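Local coordinates for protein soluble lytic murein transglycosylase (Pseudomonas aeruginosa, PDB 5OHU) that cleaves glycosidic bonds of cell-wall peptidoglycan as a lytic transglycosylase, turning the polymer over in both exolytic and endolytic fashion, at residues A[63-66]-A[67-70]; A[99-102]-A[103-106]; A[596-599]-A[600-604]. All coordinates share one frame; numbering follows the deposited sequence.

Contact 1 of 3, residues A[63-66]-A[67-70]; sequences PYLA and YDEL
Two consecutive turns of the helix 62-72, in the N-terminal helical part of the chain, meet here through main-chain bonds between Pro-63 to Ala-66 and Tyr-67 to Leu-70. Tyr-67 N donates to Pro-63 O at 2.8 Å, but the bond is bent, 142° at the hydrogen, and the donor stands above the carbonyl plane. Farther along the helix the bonds straighten: Asp-68 N to Tyr-64 O is 3.0 Å, and Glu-69 N reaches Leu-65 O at 2.9 Å with 168° at the hydrogen. Leu-70 N closes the series on Ala-66 O.

The side chains of the second turn touch mainly carbonyl oxygens of the first. Tyr-67 CB lies 3.2 Å from Pro-63 O, and the phenol, with CG anti to the main-chain nitrogen (chi1 177°), packs on Gln-94 and Phe-85. Asp-68 turns the other way. Its CG sits beside its own nitrogen, which brings OD2 within 3.1 Å of Tyr-64 O, two acceptors facing each other. Glu-69 bends at chi2 and pairs with Arg-73, one turn on. The Tyr-64 hydroxyl bonds to Glu-428, far along the chain, while Leu-65 packs on helix 33-41. This is the i to i+4 ladder of a regular alpha-helix, here in an all-helical superhelical domain, with buried and solvent-facing sides.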
ATOM      1  N   PRO A  63      -8.414  -1.215 -31.549  1.00 34.46           N
ATOM      2  CA  PRO A  63      -9.202  -2.047 -30.634  1.00 31.94           C
ATOM      3  C   PRO A  63     -10.031  -1.254 -29.638  1.00 36.42           C
ATOM      4  O   PRO A  63     -11.012  -1.801 -29.114  1.00 34.90           O
ATOM      5  CB  PRO A  63      -8.139  -2.898 -29.933  1.00 37.97           C
ATOM      6  CG  PRO A  63      -7.050  -3.003 -30.924  1.00 37.78           C
ATOM      7  CD  PRO A  63      -7.018  -1.688 -31.637  1.00 34.51           C
ATOM      8  N   TYR A  64      -9.673   0.006 -29.353  1.00 33.64           N
ATOM      9  CA  TYR A  64     -10.479   0.817 -28.444  1.00 28.10           C
ATOM     10  C   TYR A  64     -11.825   1.189 -29.066  1.00 23.84           C
ATOM     11  O   TYR A  64     -12.851   1.190 -28.381  1.00 36.32           O
ATOM     12  CB  TYR A  64      -9.707   2.067 -28.020  1.00 28.25           C
ATOM     13  CG  TYR A  64      -8.776   1.823 -26.843  1.00 28.79           C
ATOM     14  CD1 TYR A  64      -7.669   1.003 -26.974  1.00 31.45           C
ATOM     15  CD2 TYR A  64      -9.012   2.408 -25.609  1.00 29.90           C
ATOM     16  CE1 TYR A  64      -6.825   0.764 -25.915  1.00 38.62           C
ATOM     17  CE2 TYR A  64      -8.166   2.179 -24.527  1.00 33.13           C
ATOM     18  CZ  TYR A  64      -7.068   1.354 -24.696  1.00 39.82           C
ATOM     19  OH  TYR A  64      -6.203   1.100 -23.661  1.00 38.66           O
ATOM     20  N   LEU A  65     -11.849   1.499 -30.360  1.00 27.21           N
ATOM     21  CA  LEU A  65     -13.127   1.784 -31.010  1.00 35.22           C
ATOM     22  C   LEU A  65     -13.967   0.523 -31.129  1.00 36.51           C
ATOM     23  O   LEU A  65     -15.163   0.529 -30.817  1.00 40.44           O
ATOM     24  CB  LEU A  65     -12.906   2.409 -32.382  1.00 34.16           C
ATOM     25  CG  LEU A  65     -12.110   3.717 -32.385  1.00 39.46           C
ATOM     26  CD1 LEU A  65     -12.015   4.275 -33.811  1.00 42.11           C
ATOM     27  CD2 LEU A  65     -12.733   4.740 -31.441  1.00 40.36           C
ATOM     28  N   ALA A  66     -13.355  -0.564 -31.606  1.00 31.92           N
ATOM     29  CA  ALA A  66     -14.002  -1.867 -31.569  1.00 33.09           C
ATOM     30  C   ALA A  66     -14.592  -2.152 -30.196  1.00 34.58           C
ATOM     31  O   ALA A  66     -15.724  -2.633 -30.082  1.00 32.13           O
ATOM     32  CB  ALA A  66     -12.995  -2.952 -31.952  1.00 30.45           C
ATOM     33  N   TYR A  67     -13.840  -1.853 -29.138  1.00 35.79           N
ATOM     34  CA  TYR A  67     -14.315  -2.133 -27.791  1.00 28.14           C
ATOM     35  C   TYR A  67     -15.561  -1.320 -27.469  1.00 31.25           C
ATOM     36  O   TYR A  67     -16.524  -1.842 -26.902  1.00 33.16           O
ATOM     37  CB  TYR A  67     -13.205  -1.843 -26.783  1.00 22.03           C
ATOM     38  CG  TYR A  67     -13.618  -2.025 -25.349  1.00 21.29           C
ATOM     39  CD1 TYR A  67     -14.256  -1.002 -24.650  1.00 21.09           C
ATOM     40  CD2 TYR A  67     -13.371  -3.215 -24.687  1.00 22.38           C
ATOM     41  CE1 TYR A  67     -14.629  -1.163 -23.330  1.00 20.44           C
ATOM     42  CE2 TYR A  67     -13.747  -3.386 -23.375  1.00 21.20           C
ATOM     43  CZ  TYR A  67     -14.375  -2.355 -22.698  1.00 23.98           C
ATOM     44  OH  TYR A  67     -14.732  -2.528 -21.382  1.00 30.11           O
ATOM     45  N   ASP A  68     -15.548  -0.025 -27.785  1.00 31.03           N
ATOM     46  CA  ASP A  68     -16.710   0.803 -27.481  1.00 36.46           C
ATOM     47  C   ASP A  68     -17.924   0.342 -28.274  1.00 34.50           C
ATOM     48  O   ASP A  68     -19.032   0.232 -27.739  1.00 39.05           O
ATOM     49  CB  ASP A  68     -16.409   2.274 -27.767  1.00 36.32           C
ATOM     50  CG  ASP A  68     -15.243   2.802 -26.960  1.00 42.23           C
ATOM     51  OD1 ASP A  68     -15.060   2.370 -25.803  1.00 34.75           O
ATOM     52  OD2 ASP A  68     -14.501   3.654 -27.491  1.00 54.35           O
ATOM     53  N   GLU A  69     -17.727   0.053 -29.557  1.00 38.83           N
ATOM     54  CA  GLU A  69     -18.848  -0.334 -30.403  1.00 40.32           C
ATOM     55  C   GLU A  69     -19.461  -1.647 -29.936  1.00 33.49           C
ATOM     56  O   GLU A  69     -20.688  -1.771 -29.835  1.00 30.18           O
ATOM     57  CB  GLU A  69     -18.379  -0.424 -31.849  1.00 50.57           C
ATOM     58  CG  GLU A  69     -19.478  -0.237 -32.871  1.00 66.57           C
ATOM     59  CD  GLU A  69     -20.217  -1.520 -33.175  1.00 72.74           C
ATOM     60  OE1 GLU A  69     -19.670  -2.602 -32.870  1.00 72.54           O
ATOM     61  OE2 GLU A  69     -21.341  -1.442 -33.719  1.00 74.80           O
ATOM     62  N   LEU A  70     -18.624  -2.628 -29.610  1.00 29.30           N
ATOM     63  CA  LEU A  70     -19.149  -3.899 -29.129  1.00 32.17           C
ATOM     64  C   LEU A  70     -19.874  -3.726 -27.801  1.00 35.81           C
ATOM     65  O   LEU A  70     -20.929  -4.330 -27.575  1.00 35.57           O
ATOM     66  CB  LEU A  70     -18.016  -4.916 -28.995  1.00 28.33           C
ATOM     67  CG  LEU A  70     -18.451  -6.333 -28.619  1.00 32.01           C
ATOM     68  CD1 LEU A  70     -19.401  -6.862 -29.696  1.00 25.58           C
ATOM     69  CD2 LEU A  70     -17.247  -7.249 -28.445  1.00 25.60           C
TER

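Contact 2 of 3, residues A[99-102]-A[103-106]; sequences KLRW and LRLL
Four main-chain hydrogen bonds join Lys-99 to Trp-102 with Leu-103 to Leu-106, successive turns of helix 95-108. Leu-103 N to Lys-99 O and Leu-106 N to Trp-102 O are both 2.8 Å, while Leu-105 N to Arg-101 O is longer at 3.1 Å and nearly straight. Arg-104 N bonds to Leu-100 O.

Arg-104 carries its guanidinium back along the helix: chi1 (-165°) swings the chain away from its own nitrogen, and a bend follows at chi3. Leu-100 CG lies over one face of the guanidinium, and Leu-100 CD2 comes 3.6 Å from Arg-104 NH2. The Arg-101 side chain runs alongside in the same direction, its CG 3.8 Å from Arg-104 NH1, with the two guanidinium planes turned 54° apart. Arg-104 NE forms a salt bridge with Glu-127, and a bound phosphate ion, probably from the crystallisation liquor, lies beside this side chain.

On another side of the helix Leu-106 sets CD1 squarely over the six-membered ring of Trp-102, 3.5 Å from its centroid and 2° off the normal, a CH-pi contact. Leu-103 CD2 comes obliquely to Trp-102 CE3 at 3.7 Å, while Tyr-118 meets the indole edge-to-face. The helix thus separates its chemistry: an indole set among leucines and Tyr-118, and Arg-104, packed on Leu-100 beside Arg-101, its charge balanced by Glu-127 and probably also by the phosphate.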
ATOM      1  N   LYS A  99     -15.778  -8.451 -19.873  1.00 20.03           N
ATOM      2  CA  LYS A  99     -16.120  -9.811 -19.460  1.00 17.95           C
ATOM      3  C   LYS A  99     -17.167  -9.793 -18.363  1.00 22.74           C
ATOM      4  O   LYS A  99     -18.082 -10.627 -18.356  1.00 19.72           O
ATOM      5  CB  LYS A  99     -14.883 -10.571 -18.988  1.00 21.86           C
ATOM      6  CG  LYS A  99     -13.815 -10.767 -20.067  1.00 20.05           C
ATOM      7  CD  LYS A  99     -12.711 -11.733 -19.582  1.00 24.06           C
ATOM      8  CE  LYS A  99     -13.249 -13.168 -19.416  1.00 24.99           C
ATOM      9  NZ  LYS A  99     -12.162 -14.197 -19.175  1.00 29.25           N
ATOM     10  N   LEU A 100     -17.046  -8.848 -17.427  1.00 17.26           N
ATOM     11  CA  LEU A 100     -18.049  -8.708 -16.381  1.00 20.83           C
ATOM     12  C   LEU A 100     -19.440  -8.535 -16.977  1.00 17.11           C
ATOM     13  O   LEU A 100     -20.377  -9.272 -16.636  1.00 17.21           O
ATOM     14  CB  LEU A 100     -17.698  -7.519 -15.486  1.00 23.21           C
ATOM     15  CG  LEU A 100     -18.747  -7.138 -14.454  1.00 21.04           C
ATOM     16  CD1 LEU A 100     -18.924  -8.251 -13.453  1.00 16.05           C
ATOM     17  CD2 LEU A 100     -18.351  -5.821 -13.759  1.00 25.58           C
ATOM     18  N   ARG A 101     -19.577  -7.583 -17.897  1.00 17.48           N
ATOM     19  CA  ARG A 101     -20.872  -7.293 -18.506  1.00 20.36           C
ATOM     20  C   ARG A 101     -21.403  -8.476 -19.307  1.00 20.45           C
ATOM     21  O   ARG A 101     -22.576  -8.841 -19.196  1.00 23.23           O
ATOM     22  CB  ARG A 101     -20.735  -6.077 -19.405  1.00 23.61           C
ATOM     23  CG  ARG A 101     -20.890  -4.818 -18.664  1.00 26.41           C
ATOM     24  CD  ARG A 101     -20.169  -3.723 -19.354  1.00 29.79           C
ATOM     25  NE  ARG A 101     -20.117  -2.577 -18.461  1.00 36.52           N
ATOM     26  CZ  ARG A 101     -19.442  -1.470 -18.709  1.00 37.30           C
ATOM     27  NH1 ARG A 101     -18.742  -1.380 -19.826  1.00 37.55           N
ATOM     28  NH2 ARG A 101     -19.462  -0.487 -17.822  1.00 44.98           N
ATOM     29  N   TRP A 102     -20.552  -9.083 -20.126  1.00 18.15           N
ATOM     30  CA  TRP A 102     -20.993 -10.222 -20.921  1.00 18.36           C
ATOM     31  C   TRP A 102     -21.369 -11.412 -20.038  1.00 20.37           C
ATOM     32  O   TRP A 102     -22.449 -11.995 -20.200  1.00 18.01           O
ATOM     33  CB  TRP A 102     -19.910 -10.599 -21.912  1.00 18.71           C
ATOM     34  CG  TRP A 102     -20.341 -11.597 -22.881  1.00 26.29           C
ATOM     35  CD1 TRP A 102     -21.470 -11.570 -23.637  1.00 25.25           C
ATOM     36  CD2 TRP A 102     -19.652 -12.801 -23.223  1.00 19.11           C
ATOM     37  NE1 TRP A 102     -21.536 -12.694 -24.422  1.00 27.72           N
ATOM     38  CE2 TRP A 102     -20.424 -13.460 -24.192  1.00 19.43           C
ATOM     39  CE3 TRP A 102     -18.459 -13.387 -22.792  1.00 18.98           C
ATOM     40  CZ2 TRP A 102     -20.040 -14.676 -24.751  1.00 20.83           C
ATOM     41  CZ3 TRP A 102     -18.075 -14.582 -23.348  1.00 19.19           C
ATOM     42  CH2 TRP A 102     -18.860 -15.216 -24.321  1.00 22.56           C
ATOM     43  N   LEU A 103     -20.498 -11.782 -19.086  1.00 17.65           N
ATOM     44  CA  LEU A 103     -20.792 -12.930 -18.219  1.00 17.34           C
ATOM     45  C   LEU A 103     -22.090 -12.718 -17.447  1.00 17.10           C
ATOM     46  O   LEU A 103     -22.847 -13.670 -17.215  1.00 18.61           O
ATOM     47  CB  LEU A 103     -19.626 -13.203 -17.255  1.00 17.22           C
ATOM     48  CG  LEU A 103     -18.372 -13.970 -17.748  1.00 31.37           C
ATOM     49  CD1 LEU A 103     -18.576 -15.463 -17.740  1.00 27.67           C
ATOM     50  CD2 LEU A 103     -18.013 -13.586 -19.165  1.00 39.84           C
ATOM     51  N   ARG A 104     -22.366 -11.476 -17.055  1.00 19.51           N
ATOM     52  CA  ARG A 104     -23.652 -11.131 -16.455  1.00 24.99           C
ATOM     53  C   ARG A 104     -24.809 -11.466 -17.400  1.00 25.03           C
ATOM     54  O   ARG A 104     -25.764 -12.165 -17.023  1.00 17.15           O
ATOM     55  CB  ARG A 104     -23.622  -9.645 -16.101  1.00 28.03           C
ATOM     56  CG  ARG A 104     -24.668  -9.129 -15.180  1.00 34.74           C
ATOM     57  CD  ARG A 104     -24.567  -7.598 -15.128  1.00 37.02           C
ATOM     58  NE  ARG A 104     -23.565  -7.104 -14.184  1.00 30.21           N
ATOM     59  CZ  ARG A 104     -22.816  -6.020 -14.387  1.00 35.93           C
ATOM     60  NH1 ARG A 104     -22.927  -5.331 -15.520  1.00 38.83           N
ATOM     61  NH2 ARG A 104     -21.950  -5.625 -13.464  1.00 26.06           N
ATOM     62  N   LEU A 105     -24.728 -11.001 -18.650  1.00 19.07           N
ATOM     63  CA  LEU A 105     -25.717 -11.400 -19.649  1.00 20.12           C
ATOM     64  C   LEU A 105     -25.824 -12.921 -19.766  1.00 22.28           C
ATOM     65  O   LEU A 105     -26.931 -13.477 -19.770  1.00 22.03           O
ATOM     66  CB  LEU A 105     -25.374 -10.786 -21.002  1.00 23.84           C
ATOM     67  CG  LEU A 105     -25.547  -9.264 -21.099  1.00 33.79           C
ATOM     68  CD1 LEU A 105     -25.134  -8.785 -22.481  1.00 31.19           C
ATOM     69  CD2 LEU A 105     -26.985  -8.834 -20.788  1.00 24.58           C
ATOM     70  N   LEU A 106     -24.685 -13.617 -19.877  1.00 19.42           N
ATOM     71  CA  LEU A 106     -24.740 -15.063 -20.101  1.00 17.90           C
ATOM     72  C   LEU A 106     -25.460 -15.764 -18.962  1.00 21.31           C
ATOM     73  O   LEU A 106     -26.233 -16.710 -19.181  1.00 23.37           O
ATOM     74  CB  LEU A 106     -23.331 -15.637 -20.248  1.00 18.00           C
ATOM     75  CG  LEU A 106     -22.495 -15.182 -21.432  1.00 18.78           C
ATOM     76  CD1 LEU A 106     -21.099 -15.720 -21.275  1.00 18.32           C
ATOM     77  CD2 LEU A 106     -23.166 -15.642 -22.757  1.00 18.78           C
TER

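Contact 3 of 3, residues A[596-599]-A[600-604]; sequences DVWI and ETIPF
Asp-596 touches Glu-600 through the main chain, its O accepting from Glu-600 N at 3.0 Å. A water donates both to that carbonyl and to Glu-600 OE1, linking main chain and carboxylate. Asp-596 OD1 takes a weak bond from Val-597 N, while OD2 is held by Arg-382 and Tyr-345.

Val-597 O takes two bonds from one residue. Thr-601 N approaches at 3.0 Å and Thr-601 OG1 at 2.9 Å, from opposite faces of the carbonyl plane. The hydroxyl gets there because OG1 sits between the nitrogen and carbonyl carbon of Thr-601 (chi1 61°), which turns it back over the helix end.

Trp-598 O receives a weak bond from Thr-601 N at 3.3 Å. The indole, placed opposite its own nitrogen about the first side-chain bond (chi1 -173°), offers one face to Ile-602, whose CG1 lies 4.1 Å from the six-membered ring centroid, offset toward the rim, in a CH-pi contact. Ile-602 CD1 adds a touch on Trp-598 CZ3 at 3.7 Å. Trp-598 NE1 bonds to Trp-586 O, and Phe-639 meets the indole edge-to-face.

Ile-599 O takes the last bond, from Ile-602 N at 3.2 Å, straight at the hydrogen but with the donor well above the carbonyl plane. The i to i+3 spacing marks the chain leaving the helix.

Glu-600, the last helical residue, is buried yet well supplied: Arg-315 forms a salt bridge with OE2, while Tyr-375 and Trp-346 bond to OE1. The whole is a helix C-terminus, closed by a threonine hydroxyl folded back on a main-chain carbonyl, just before Phe-604, at the N-cap position of helix 605-624.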
ATOM      1  N   ASP A 596      19.083   6.121  14.963  1.00 10.93           N
ATOM      2  CA  ASP A 596      18.642   4.890  14.311  1.00 11.04           C
ATOM      3  C   ASP A 596      17.609   4.140  15.159  1.00 14.37           C
ATOM      4  O   ASP A 596      16.673   3.546  14.607  1.00 12.67           O
ATOM      5  CB  ASP A 596      19.846   4.002  13.954  1.00 11.25           C
ATOM      6  CG  ASP A 596      20.718   3.667  15.152  1.00 17.58           C
ATOM      7  OD1 ASP A 596      20.474   4.202  16.251  1.00 13.79           O
ATOM      8  OD2 ASP A 596      21.663   2.864  14.993  1.00 18.85           O
ATOM      9  N   VAL A 597      17.730   4.192  16.491  1.00 10.66           N
ATOM     10  CA  VAL A 597      16.683   3.648  17.348  1.00 14.37           C
ATOM     11  C   VAL A 597      15.374   4.413  17.150  1.00 12.09           C
ATOM     12  O   VAL A 597      14.293   3.819  17.040  1.00 14.39           O
ATOM     13  CB  VAL A 597      17.124   3.667  18.826  1.00 18.13           C
ATOM     14  CG1 VAL A 597      15.933   3.273  19.745  1.00 12.25           C
ATOM     15  CG2 VAL A 597      18.299   2.734  19.065  1.00 10.47           C
ATOM     16  N   TRP A 598      15.447   5.745  17.130  1.00 12.06           N
ATOM     17  CA  TRP A 598      14.226   6.537  16.978  1.00 14.16           C
ATOM     18  C   TRP A 598      13.511   6.199  15.681  1.00 11.98           C
ATOM     19  O   TRP A 598      12.292   5.998  15.673  1.00 16.53           O
ATOM     20  CB  TRP A 598      14.525   8.035  17.026  1.00 10.33           C
ATOM     21  CG  TRP A 598      13.234   8.832  17.049  1.00 14.20           C
ATOM     22  CD1 TRP A 598      12.455   9.097  18.148  1.00 16.99           C
ATOM     23  CD2 TRP A 598      12.557   9.430  15.928  1.00 11.73           C
ATOM     24  NE1 TRP A 598      11.346   9.833  17.777  1.00 16.62           N
ATOM     25  CE2 TRP A 598      11.394  10.057  16.425  1.00 12.84           C
ATOM     26  CE3 TRP A 598      12.839   9.523  14.562  1.00 10.68           C
ATOM     27  CZ2 TRP A 598      10.513  10.749  15.603  1.00 16.54           C
ATOM     28  CZ3 TRP A 598      11.956  10.211  13.743  1.00 10.82           C
ATOM     29  CH2 TRP A 598      10.804  10.809  14.269  1.00 15.55           C
ATOM     30  N   ILE A 599      14.256   6.116  14.575  1.00 11.12           N
ATOM     31  CA  ILE A 599      13.643   5.783  13.292  1.00 11.27           C
ATOM     32  C   ILE A 599      13.024   4.401  13.353  1.00 11.85           C
ATOM     33  O   ILE A 599      11.885   4.190  12.918  1.00 13.04           O
ATOM     34  CB  ILE A 599      14.671   5.874  12.150  1.00 11.16           C
ATOM     35  CG1 ILE A 599      14.977   7.335  11.819  1.00 11.20           C
ATOM     36  CG2 ILE A 599      14.093   5.235  10.898  1.00 11.31           C
ATOM     37  CD1 ILE A 599      16.388   7.527  11.286  1.00 11.41           C
ATOM     38  N   GLU A 600      13.773   3.438  13.893  1.00 15.60           N
ATOM     39  CA  GLU A 600      13.307   2.060  13.924  1.00 10.83           C
ATOM     40  C   GLU A 600      12.029   1.915  14.738  1.00 19.87           C
ATOM     41  O   GLU A 600      11.218   1.020  14.465  1.00 13.37           O
ATOM     42  CB  GLU A 600      14.381   1.146  14.511  1.00 10.87           C
ATOM     43  CG  GLU A 600      14.113  -0.309  14.214  1.00 12.54           C
ATOM     44  CD  GLU A 600      13.952  -0.550  12.728  1.00 23.45           C
ATOM     45  OE1 GLU A 600      14.897  -0.165  11.970  1.00 18.13           O
ATOM     46  OE2 GLU A 600      12.869  -1.060  12.324  1.00 16.13           O
ATOM     47  N   THR A 601      11.828   2.776  15.742  1.00 15.88           N
ATOM     48  CA  THR A 601      10.695   2.640  16.647  1.00 14.44           C
ATOM     49  C   THR A 601       9.597   3.645  16.346  1.00 10.59           C
ATOM     50  O   THR A 601       8.724   3.865  17.187  1.00 15.22           O
ATOM     51  CB  THR A 601      11.130   2.757  18.113  1.00 12.33           C
ATOM     52  OG1 THR A 601      11.709   4.047  18.352  1.00 10.16           O
ATOM     53  CG2 THR A 601      12.166   1.665  18.472  1.00 10.29           C
ATOM     54  N   ILE A 602       9.616   4.248  15.162  1.00 11.33           N
ATOM     55  CA  ILE A 602       8.469   5.055  14.722  1.00 11.17           C
ATOM     56  C   ILE A 602       7.222   4.165  14.668  1.00 16.58           C
ATOM     57  O   ILE A 602       7.257   3.076  14.066  1.00 11.32           O
ATOM     58  CB  ILE A 602       8.760   5.682  13.344  1.00 16.35           C
ATOM     59  CG1 ILE A 602       9.704   6.881  13.482  1.00 12.98           C
ATOM     60  CG2 ILE A 602       7.467   6.134  12.640  1.00 12.46           C
ATOM     61  CD1 ILE A 602      10.227   7.324  12.138  1.00 11.55           C
ATOM     62  N   PRO A 603       6.108   4.551  15.281  1.00 13.67           N
ATOM     63  CA  PRO A 603       4.943   3.649  15.314  1.00 15.83           C
ATOM     64  C   PRO A 603       4.313   3.371  13.958  1.00 20.41           C
ATOM     65  O   PRO A 603       3.783   2.271  13.765  1.00 21.25           O
ATOM     66  CB  PRO A 603       3.963   4.381  16.249  1.00 13.43           C
ATOM     67  CG  PRO A 603       4.803   5.398  16.980  1.00 23.43           C
ATOM     68  CD  PRO A 603       5.864   5.796  16.005  1.00 15.10           C
ATOM     69  N   PHE A 604       4.319   4.330  13.023  1.00 15.67           N
ATOM     70  CA  PHE A 604       3.673   4.147  11.721  1.00 19.91           C
ATOM     71  C   PHE A 604       4.656   3.517  10.740  1.00 17.79           C
ATOM     72  O   PHE A 604       5.687   4.123  10.436  1.00 19.86           O
ATOM     73  CB  PHE A 604       3.179   5.476  11.142  1.00 18.57           C
ATOM     74  CG  PHE A 604       2.136   6.173  11.975  1.00 22.84           C
ATOM     75  CD1 PHE A 604       1.565   5.560  13.083  1.00 16.74           C
ATOM     76  CD2 PHE A 604       1.714   7.461  11.624  1.00 23.62           C
ATOM     77  CE1 PHE A 604       0.599   6.223  13.840  1.00 25.31           C
ATOM     78  CE2 PHE A 604       0.749   8.132  12.367  1.00 27.32           C
ATOM     79  CZ  PHE A 604       0.184   7.515  13.478  1.00 22.15           C
TER
HETATM   80  O   HOH W   1      15.928   2.608  11.781  1.00 19.25           O

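How the contacts relate
From the N terminus, contact 1 lies on helix 62-72 and contact 2 on helix 95-108; contact 3 spans the end of helix 595-600 and the loop into helix 605-624. Each joins adjoining segments, so none closes a long loop, and the three follow in series without nesting or crossing. Contacts 1 and 2 are neighbours, their centres 16 Å apart and nearest atoms about 4 Å, with helix 79-88 packing against both. Contact 3 lies across the chain's centre, its own centre 52 Å from that of contact 1 and 49 Å from that of contact 2. There it ties the transglycosylase end of the chain to helix 341-354.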